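Local atomic coordinates of geranylgeranyl pyrophosphate synthase (Corynebacterium glutamicum, PDB entry 3LK5), a protein that probably catalyses magnesium-dependent transfer of prenyl groups from allylic diphosphates to isopentenyl diphosphate in isoprenoid biosynthesis. Residues E23-R28 / A93-E98; S56-G61 / L97-A102; D161-S166 / E171-T176. One frame throughout, in Å; residues are numbered along the deposited sequence.

Contact 1: residues E23-R28 / A93-E98; sequences EVVRDR and AAASLE
Next to Ala95, whose CB faces Val25 and Arg28, Ser96 donates from OG to Ala93 O at 2.7 Å, with a C=O...donor angle of 138°. The backbone N of Ser96 makes a weak bond to the same oxygen, so one carbonyl inside helix 87-111 receives both donors of the residue three places on. The atoms that meet across the contact are all carbons. Ala95 CB sits between two side chains of the other helix, 3.8 Å from Arg28 CB and 4.2 Å from Val25 CG1. Val25 places CG1 anti to its own N (chi1 170°), where this methyl also meets Glu98 CG at 3.8 Å; the two side chains cross at about a right angle. Glu98 therefore offers only its aliphatic part to Val25, while Glu98 OE1 forms a salt bridge with Arg64 NH1. Arg28 behaves in the same way: CB lies against Ala95, then the bent chain leads the guanidinium off to a salt bridge between NE and Asp92 OD1. Met162 (selenomethionine) of helix 144-164 packs against both Arg28 and Ala95. The segment axes approach to 9.2 Å and cross at -83°, almost perpendicular. Here the N-terminal helix 21-43 lies across a core helix of the all-helical isoprenoid synthase fold.

Contact 2: residues S56-G61 / L97-A102; sequences SFVLNG and LEFIQA
The rings of Phe57 and Phe99, one from each helix, each meet the opposite segment obliquely. Phe57 brings CE2 to 4.0 Å from Ala102 O, and the same ring carbon lies 4.3 Å from Ala102 CB; its CG stands anti to the backbone N (chi1 -176°), which carries the ring out toward helix 87-111. Phe99 is met by Val58, whose CG2 comes within 4.0 Å of CE1, the two side chains crossing at about a right angle. The ring also meets Phe32 of helix 21-43, with planes about 60° apart, and packs on Ala155 and Ala159 of helix 144-164. Val58 is central to the interface: CG2 touches Ala102 CB at 3.8 Å as well as the Phe99 ring, so one methyl fills the angle between an alanine and an aromatic. No hydrogen bond joins the two segments; 211 Å² of surface is buried between them, and the side-chain contacts are apolar. The polar link is indirect, since Arg64 NH1 bonds both Val58 O and Glu98 OE1 and so ties the end of one helix to the other. The backbone of 97-102 is kinked at Glu98 and Phe99, where the regular i to i-4 bonding is interrupted; such bonds are present again from Gln101 N to Leu97 O on. Helix 87-111 continues to Asp108, which binds magnesium in this protein, although no metal is bound to this chain. Its side chain, about 9 Å from that of Phe57, begins the first aspartate-rich motif (DDxxD) of the polyprenyl synthase fold.

Contact 3: residues D161-S166 / E171-T176; sequences DMLQDS and EALART
Leu173 packs against Leu163 and Gln164 where two consecutive helices, 144-164 and 170-199, are joined by a short connection in the all-helical prenyltransferase fold. The apolar part is Leu173 CD2 against Leu163 CG at 4.2 Å; the same methyl lies 3.8 Å from Leu163 O, so it covers both the backbone and the side chain of the last helical turn. Gln164 adds a polar atom to this surface: it starts out pointing away from the neighbouring helix, but the chain bends at chi2 (-50°) and returns, bringing OE1 to 3.9 Å from both Leu173 methyls. Leu163 also reaches Thr176, with CD2 4.2 Å from OG1. Hydrogen bonding within each segment shapes the turn. Leu163 O accepts from both the N and the OG of Ser166, the hydroxyl at 2.7 Å, and Ser166 OG is itself bonded to Leu168 N, so the chain is held as it leaves the helix. Charge pairing links the end of helix 144-164 and the residue after it to the second subunit: Asp165 forms salt bridges with Arg177 and Arg181 of the second subunit, and Asp161 with Arg177 and Arg184 of that subunit. Water completes the contact. Thr176 OG1 donates to Leu173 O at 2.6 Å, in the carbonyl plane and on a lone pair, and accepts from a water molecule 3.2 Å away; that water in turn accepts from Gln164 NE2 at 2.9 Å, bridging the two helices.

From the N terminus, helix 21-43 gives the first partner of contact 1 and helix 45-59 that of contact 2; both close on helix 87-111, where the two contacts share Leu97 and Glu98. Contact 1 opens first, contact 2 opens within its loop, and both end on one stretch of that helix. Arg26 and Leu59 also bring the two first segments together through a weak hydrogen bond. Contact 3 follows in series, closing only the short connection between helices 144-164 and 170-199. Its Met162 reaches back to pack on Phe99 of contact 2. Contacts 1 and 2 thus tie helices 21-43 and 45-59 to helix 87-111, while contact 3 joins two later helices.

Contact 1: residues E23-R28 / A93-E98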
loop_
_atom_site.group_PDB
_atom_site.type_symbol
_atom_site.label_atom_id
_atom_site.label_comp_id
_atom_site.label_asym_id
_atom_site.label_seq_id
_atom_site.Cartn_x
_atom_site.Cartn_y
_atom_site.Cartn_z
ATOM N N GLU A 23 -14.561 11.178 -17.924
ATOM C CA GLU A 23 -15.364 12.172 -17.169
ATOM C C GLU A 23 -16.144 11.502 -16.049
ATOM O O GLU A 23 -16.224 12.016 -14.922
ATOM C CB GLU A 23 -16.340 12.916 -18.111
ATOM C CG GLU A 23 -15.641 13.680 -19.185
ATOM C CD GLU A 23 -16.621 14.284 -20.179
ATOM O OE1 GLU A 23 -17.849 14.008 -20.115
ATOM O OE2 GLU A 23 -16.148 15.048 -21.003
ATOM N N VAL A 24 -16.705 10.333 -16.364
ATOM C CA VAL A 24 -17.457 9.558 -15.385
ATOM C C VAL A 24 -16.500 9.092 -14.266
ATOM O O VAL A 24 -16.853 9.172 -13.107
ATOM C CB VAL A 24 -18.151 8.332 -16.058
ATOM C CG1 VAL A 24 -18.803 7.456 -15.029
ATOM C CG2 VAL A 24 -19.232 8.840 -17.072
ATOM N N VAL A 25 -15.302 8.646 -14.638
ATOM C CA VAL A 25 -14.315 8.181 -13.646
ATOM C C VAL A 25 -13.971 9.334 -12.691
ATOM O O VAL A 25 -13.987 9.154 -11.477
ATOM C CB VAL A 25 -13.056 7.631 -14.325
ATOM C CG1 VAL A 25 -11.899 7.354 -13.295
ATOM C CG2 VAL A 25 -13.412 6.354 -15.141
ATOM N N ARG A 26 -13.701 10.525 -13.244
ATOM C CA ARG A 26 -13.401 11.704 -12.417
ATOM C C ARG A 26 -14.532 12.027 -11.460
ATOM O O ARG A 26 -14.256 12.322 -10.287
ATOM C CB ARG A 26 -13.057 12.929 -13.288
ATOM C CG ARG A 26 -12.507 14.128 -12.495
ATOM C CD ARG A 26 -12.221 15.317 -13.455
ATOM N NE ARG A 26 -11.457 16.401 -12.795
ATOM C CZ ARG A 26 -11.954 17.308 -11.950
ATOM N NH1 ARG A 26 -13.227 17.269 -11.572
ATOM N NH2 ARG A 26 -11.147 18.244 -11.433
ATOM N N ASP A 27 -15.792 11.939 -11.903
ATOM C CA ASP A 27 -16.933 12.083 -10.984
ATOM C C ASP A 27 -16.898 11.080 -9.821
ATOM O O ASP A 27 -17.182 11.450 -8.678
ATOM C CB ASP A 27 -18.287 11.889 -11.684
ATOM C CG ASP A 27 -18.699 13.089 -12.530
ATOM O OD1 ASP A 27 -18.225 14.202 -12.290
ATOM O OD2 ASP A 27 -19.499 12.901 -13.459
ATOM N N ARG A 28 -16.687 9.801 -10.124
ATOM C CA ARG A 28 -16.678 8.798 -9.036
ATOM C C ARG A 28 -15.549 9.079 -8.027
ATOM O O ARG A 28 -15.745 8.949 -6.814
ATOM C CB ARG A 28 -16.517 7.361 -9.606
ATOM C CG ARG A 28 -17.565 6.960 -10.693
ATOM C CD ARG A 28 -19.027 7.287 -10.298
ATOM N NE ARG A 28 -19.460 6.707 -9.027
ATOM C CZ ARG A 28 -20.641 6.961 -8.463
ATOM N NH1 ARG A 28 -21.503 7.794 -9.068
ATOM N NH2 ARG A 28 -20.968 6.400 -7.308
ATOM N N ALA A 93 -16.099 0.416 -8.668
ATOM C CA ALA A 93 -15.076 -0.658 -8.803
ATOM C C ALA A 93 -14.090 -0.353 -9.902
ATOM O O ALA A 93 -12.874 -0.483 -9.699
ATOM C CB ALA A 93 -15.736 -2.051 -9.024
ATOM N N ALA A 94 -14.598 0.046 -11.089
ATOM C CA ALA A 94 -13.705 0.449 -12.157
ATOM C C ALA A 94 -12.784 1.607 -11.798
ATOM O O ALA A 94 -11.571 1.567 -12.071
ATOM C CB ALA A 94 -14.546 0.771 -13.478
ATOM N N ALA A 95 -13.360 2.622 -11.161
ATOM C CA ALA A 95 -12.629 3.842 -10.835
ATOM C C ALA A 95 -11.570 3.621 -9.765
ATOM O O ALA A 95 -10.560 4.344 -9.736
ATOM C CB ALA A 95 -13.629 4.952 -10.366
ATOM N N SER A 96 -11.784 2.625 -8.901
ATOM C CA SER A 96 -10.828 2.358 -7.794
ATOM C C SER A 96 -9.416 2.080 -8.354
ATOM O O SER A 96 -8.406 2.310 -7.681
ATOM C CB SER A 96 -11.291 1.174 -6.926
ATOM O OG SER A 96 -11.104 -0.043 -7.649
ATOM N N LEU A 97 -9.344 1.554 -9.580
ATOM C CA LEU A 97 -8.054 1.340 -10.236
ATOM C C LEU A 97 -7.191 2.587 -10.351
ATOM O O LEU A 97 -5.962 2.483 -10.360
ATOM C CB LEU A 97 -8.248 0.753 -11.645
ATOM C CG LEU A 97 -8.959 -0.604 -11.633
ATOM C CD1 LEU A 97 -9.123 -1.094 -13.065
ATOM C CD2 LEU A 97 -8.151 -1.653 -10.840
ATOM N N GLU A 98 -7.815 3.768 -10.434
ATOM C CA GLU A 98 -7.031 5.012 -10.449
ATOM C C GLU A 98 -6.234 5.232 -9.159
ATOM O O GLU A 98 -5.171 5.867 -9.181
ATOM C CB GLU A 98 -7.940 6.222 -10.663
ATOM C CG GLU A 98 -8.507 6.241 -12.077
ATOM C CD GLU A 98 -7.358 6.236 -13.134
ATOM O OE1 GLU A 98 -6.492 7.147 -13.130
ATOM O OE2 GLU A 98 -7.269 5.290 -13.909
#

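Contact 2: residues S56-G61 / L97-A102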
loop_
_atom_site.group_PDB
_atom_site.type_symbol
_atom_site.label_atom_id
_atom_site.label_comp_id
_atom_site.label_asym_id
_atom_site.label_seq_id
_atom_site.Cartn_x
_atom_site.Cartn_y
_atom_site.Cartn_z
ATOM N N SER A 56 -5.576 16.472 -5.870
ATOM C CA SER A 56 -5.209 17.130 -7.124
ATOM C C SER A 56 -4.559 16.169 -8.100
ATOM O O SER A 56 -4.859 16.192 -9.307
ATOM C CB SER A 56 -4.273 18.328 -6.902
ATOM O OG SER A 56 -4.927 19.290 -6.107
ATOM N N PHE A 57 -3.658 15.331 -7.593
ATOM C CA PHE A 57 -2.931 14.416 -8.458
ATOM C C PHE A 57 -3.872 13.396 -9.124
ATOM O O PHE A 57 -3.761 13.120 -10.320
ATOM C CB PHE A 57 -1.827 13.717 -7.653
ATOM C CG PHE A 57 -0.944 12.818 -8.456
ATOM C CD1 PHE A 57 0.037 13.349 -9.312
ATOM C CD2 PHE A 57 -1.061 11.438 -8.347
ATOM C CE1 PHE A 57 0.870 12.508 -10.064
ATOM C CE2 PHE A 57 -0.250 10.584 -9.096
ATOM C CZ PHE A 57 0.732 11.110 -9.951
ATOM N N VAL A 58 -4.817 12.874 -8.342
ATOM C CA VAL A 58 -5.738 11.824 -8.801
ATOM C C VAL A 58 -6.768 12.433 -9.770
ATOM O O VAL A 58 -7.123 11.841 -10.810
ATOM C CB VAL A 58 -6.474 11.203 -7.549
ATOM C CG1 VAL A 58 -7.655 10.324 -7.957
ATOM C CG2 VAL A 58 -5.473 10.386 -6.714
ATOM N N LEU A 59 -7.291 13.601 -9.395
ATOM C CA LEU A 59 -8.356 14.199 -10.208
ATOM C C LEU A 59 -7.870 14.881 -11.495
ATOM O O LEU A 59 -8.614 14.900 -12.494
ATOM C CB LEU A 59 -9.222 15.168 -9.405
ATOM C CG LEU A 59 -9.994 14.617 -8.202
ATOM C CD1 LEU A 59 -10.783 15.754 -7.538
ATOM C CD2 LEU A 59 -10.921 13.432 -8.589
ATOM N N ASN A 60 -6.651 15.420 -11.490
ATOM C CA ASN A 60 -6.290 16.430 -12.518
ATOM C C ASN A 60 -5.489 15.955 -13.690
ATOM O O ASN A 60 -4.985 16.780 -14.491
ATOM C CB ASN A 60 -5.602 17.660 -11.914
ATOM C CG ASN A 60 -6.495 18.408 -10.959
ATOM O OD1 ASN A 60 -7.723 18.374 -11.074
ATOM N ND2 ASN A 60 -5.889 19.098 -10.012
ATOM N N GLY A 61 -5.378 14.647 -13.834
ATOM C CA GLY A 61 -4.804 14.102 -15.041
ATOM C C GLY A 61 -4.936 12.598 -14.996
ATOM O O GLY A 61 -5.335 12.044 -13.972
ATOM N N LEU A 97 -9.344 1.554 -9.580
ATOM C CA LEU A 97 -8.054 1.340 -10.236
ATOM C C LEU A 97 -7.191 2.587 -10.351
ATOM O O LEU A 97 -5.962 2.483 -10.360
ATOM C CB LEU A 97 -8.248 0.753 -11.645
ATOM C CG LEU A 97 -8.959 -0.604 -11.633
ATOM C CD1 LEU A 97 -9.123 -1.094 -13.065
ATOM C CD2 LEU A 97 -8.151 -1.653 -10.840
ATOM N N GLU A 98 -7.815 3.768 -10.434
ATOM C CA GLU A 98 -7.031 5.012 -10.449
ATOM C C GLU A 98 -6.234 5.232 -9.159
ATOM O O GLU A 98 -5.171 5.867 -9.181
ATOM C CB GLU A 98 -7.940 6.222 -10.663
ATOM C CG GLU A 98 -8.507 6.241 -12.077
ATOM C CD GLU A 98 -7.358 6.236 -13.134
ATOM O OE1 GLU A 98 -6.492 7.147 -13.130
ATOM O OE2 GLU A 98 -7.269 5.290 -13.909
ATOM N N PHE A 99 -6.756 4.746 -8.034
ATOM C CA PHE A 99 -5.962 4.866 -6.792
ATOM C C PHE A 99 -4.748 3.943 -6.772
ATOM O O PHE A 99 -3.695 4.302 -6.232
ATOM C CB PHE A 99 -6.848 4.653 -5.568
ATOM C CG PHE A 99 -7.625 5.853 -5.171
ATOM C CD1 PHE A 99 -6.976 7.020 -4.772
ATOM C CD2 PHE A 99 -9.008 5.804 -5.130
ATOM C CE1 PHE A 99 -7.696 8.135 -4.346
ATOM C CE2 PHE A 99 -9.740 6.911 -4.710
ATOM C CZ PHE A 99 -9.061 8.087 -4.323
ATOM N N ILE A 100 -4.885 2.753 -7.348
ATOM C CA ILE A 100 -3.728 1.866 -7.491
ATOM C C ILE A 100 -2.714 2.587 -8.349
ATOM O O ILE A 100 -1.526 2.637 -8.008
ATOM C CB ILE A 100 -4.089 0.525 -8.134
ATOM C CG1 ILE A 100 -5.127 -0.179 -7.255
ATOM C CG2 ILE A 100 -2.802 -0.376 -8.254
ATOM C CD1 ILE A 100 -5.500 -1.577 -7.766
ATOM N N GLN A 101 -3.187 3.154 -9.460
ATOM C CA GLN A 101 -2.248 3.831 -10.366
ATOM C C GLN A 101 -1.609 5.057 -9.723
ATOM O O GLN A 101 -0.434 5.362 -10.004
ATOM C CB GLN A 101 -2.979 4.213 -11.668
ATOM C CG GLN A 101 -2.161 5.071 -12.650
ATOM C CD GLN A 101 -1.022 4.340 -13.339
ATOM O OE1 GLN A 101 -0.606 3.218 -12.968
ATOM N NE2 GLN A 101 -0.488 4.991 -14.372
ATOM N N ALA A 102 -2.381 5.791 -8.918
ATOM C CA ALA A 102 -1.813 6.941 -8.222
ATOM C C ALA A 102 -0.656 6.476 -7.337
ATOM O O ALA A 102 0.415 7.106 -7.333
ATOM C CB ALA A 102 -2.843 7.668 -7.405
#

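Contact 3: residues D161-S166 / E171-T176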
loop_
_atom_site.group_PDB
_atom_site.type_symbol
_atom_site.label_atom_id
_atom_site.label_comp_id
_atom_site.label_asym_id
_atom_site.label_seq_id
_atom_site.Cartn_x
_atom_site.Cartn_y
_atom_site.Cartn_z
ATOM N N ASP A 161 -10.548 0.262 -0.284
ATOM C CA ASP A 161 -11.835 0.715 0.322
ATOM C C ASP A 161 -12.852 1.010 -0.776
ATOM O O ASP A 161 -14.034 0.733 -0.613
ATOM C CB ASP A 161 -11.625 2.014 1.102
ATOM C CG ASP A 161 -10.838 1.799 2.412
ATOM O OD1 ASP A 161 -10.745 0.660 2.925
ATOM O OD2 ASP A 161 -10.283 2.782 2.908
HETATM N N MSE A 162 -12.413 1.675 -1.828
HETATM C CA MSE A 162 -13.361 2.105 -2.873
HETATM C C MSE A 162 -14.008 0.895 -3.513
HETATM O O MSE A 162 -15.220 0.917 -3.795
HETATM C CB MSE A 162 -12.662 2.970 -3.939
HETATM C CG MSE A 162 -13.683 3.614 -4.916
HETATM SE SE MSE A 162 -12.773 5.008 -5.924
HETATM C CE MSE A 162 -14.348 5.698 -6.997
ATOM N N LEU A 163 -13.223 -0.172 -3.716
ATOM C CA LEU A 163 -13.795 -1.448 -4.153
ATOM C C LEU A 163 -14.712 -2.091 -3.083
ATOM O O LEU A 163 -15.883 -2.426 -3.371
ATOM C CB LEU A 163 -12.669 -2.449 -4.580
ATOM C CG LEU A 163 -13.195 -3.844 -5.003
ATOM C CD1 LEU A 163 -14.077 -3.736 -6.283
ATOM C CD2 LEU A 163 -12.022 -4.829 -5.183
ATOM N N GLN A 164 -14.201 -2.273 -1.858
ATOM C CA GLN A 164 -14.954 -3.048 -0.853
ATOM C C GLN A 164 -16.221 -2.285 -0.428
ATOM O O GLN A 164 -17.216 -2.923 -0.075
ATOM C CB GLN A 164 -14.114 -3.301 0.402
ATOM C CG GLN A 164 -12.869 -4.233 0.127
ATOM C CD GLN A 164 -13.215 -5.511 -0.603
ATOM O OE1 GLN A 164 -14.264 -6.101 -0.374
ATOM N NE2 GLN A 164 -12.305 -5.960 -1.483
ATOM N N ASP A 165 -16.186 -0.961 -0.527
ATOM C CA ASP A 165 -17.326 -0.106 -0.113
ATOM C C ASP A 165 -18.195 0.374 -1.263
ATOM O O ASP A 165 -19.090 1.227 -1.072
ATOM C CB ASP A 165 -16.863 1.108 0.709
ATOM C CG ASP A 165 -16.329 0.706 2.100
ATOM O OD1 ASP A 165 -16.799 -0.274 2.722
ATOM O OD2 ASP A 165 -15.378 1.362 2.553
ATOM N N SER A 166 -17.957 -0.204 -2.443
ATOM C CA SER A 166 -18.602 0.227 -3.695
ATOM C C SER A 166 -20.105 -0.026 -3.679
ATOM O O SER A 166 -20.849 0.634 -4.419
ATOM C CB SER A 166 -18.002 -0.537 -4.878
ATOM O OG SER A 166 -18.153 -1.943 -4.692
ATOM N N GLU A 171 -21.636 -11.511 -3.567
ATOM C CA GLU A 171 -21.312 -12.461 -4.631
ATOM C C GLU A 171 -20.366 -11.836 -5.665
ATOM O O GLU A 171 -19.365 -12.465 -6.078
ATOM C CB GLU A 171 -22.599 -12.960 -5.313
ATOM C CG GLU A 171 -23.509 -13.786 -4.384
ATOM C CD GLU A 171 -24.298 -12.983 -3.289
ATOM O OE1 GLU A 171 -24.326 -11.714 -3.224
ATOM O OE2 GLU A 171 -24.939 -13.678 -2.462
ATOM N N ALA A 172 -20.678 -10.610 -6.075
ATOM C CA ALA A 172 -19.827 -9.881 -7.027
ATOM C C ALA A 172 -18.435 -9.640 -6.431
ATOM O O ALA A 172 -17.425 -9.859 -7.111
ATOM C CB ALA A 172 -20.485 -8.525 -7.428
ATOM N N LEU A 173 -18.372 -9.219 -5.169
ATOM C CA LEU A 173 -17.055 -9.056 -4.509
ATOM C C LEU A 173 -16.242 -10.323 -4.515
ATOM O O LEU A 173 -15.059 -10.299 -4.853
ATOM C CB LEU A 173 -17.180 -8.496 -3.060
ATOM C CG LEU A 173 -17.581 -7.038 -2.999
ATOM C CD1 LEU A 173 -17.934 -6.645 -1.560
ATOM C CD2 LEU A 173 -16.449 -6.138 -3.591
ATOM N N ALA A 174 -16.883 -11.444 -4.187
ATOM C CA ALA A 174 -16.192 -12.707 -4.228
ATOM C C ALA A 174 -15.659 -13.009 -5.623
ATOM O O ALA A 174 -14.551 -13.563 -5.759
ATOM C CB ALA A 174 -17.105 -13.877 -3.734
ATOM N N ARG A 175 -16.440 -12.664 -6.660
ATOM C CA ARG A 175 -16.010 -12.966 -8.026
ATOM C C ARG A 175 -14.781 -12.136 -8.412
ATOM O O ARG A 175 -14.001 -12.586 -9.241
ATOM C CB ARG A 175 -17.139 -12.721 -9.060
ATOM C CG ARG A 175 -18.239 -13.829 -9.065
ATOM C CD ARG A 175 -19.155 -13.747 -10.327
ATOM N NE ARG A 175 -19.820 -12.448 -10.433
ATOM C CZ ARG A 175 -21.001 -12.164 -9.874
ATOM N NH1 ARG A 175 -21.549 -10.948 -10.025
ATOM N NH2 ARG A 175 -21.647 -13.091 -9.162
ATOM N N THR A 176 -14.636 -10.952 -7.823
ATOM C CA THR A 176 -13.490 -10.063 -8.122
ATOM C C THR A 176 -12.141 -10.632 -7.652
ATOM O O THR A 176 -11.108 -10.173 -8.127
ATOM C CB THR A 176 -13.608 -8.630 -7.532
ATOM O OG1 THR A 176 -13.546 -8.652 -6.087
ATOM C CG2 THR A 176 -14.900 -7.915 -8.003
HETATM O O HOH W 1 -12.406 -8.368 -3.097
#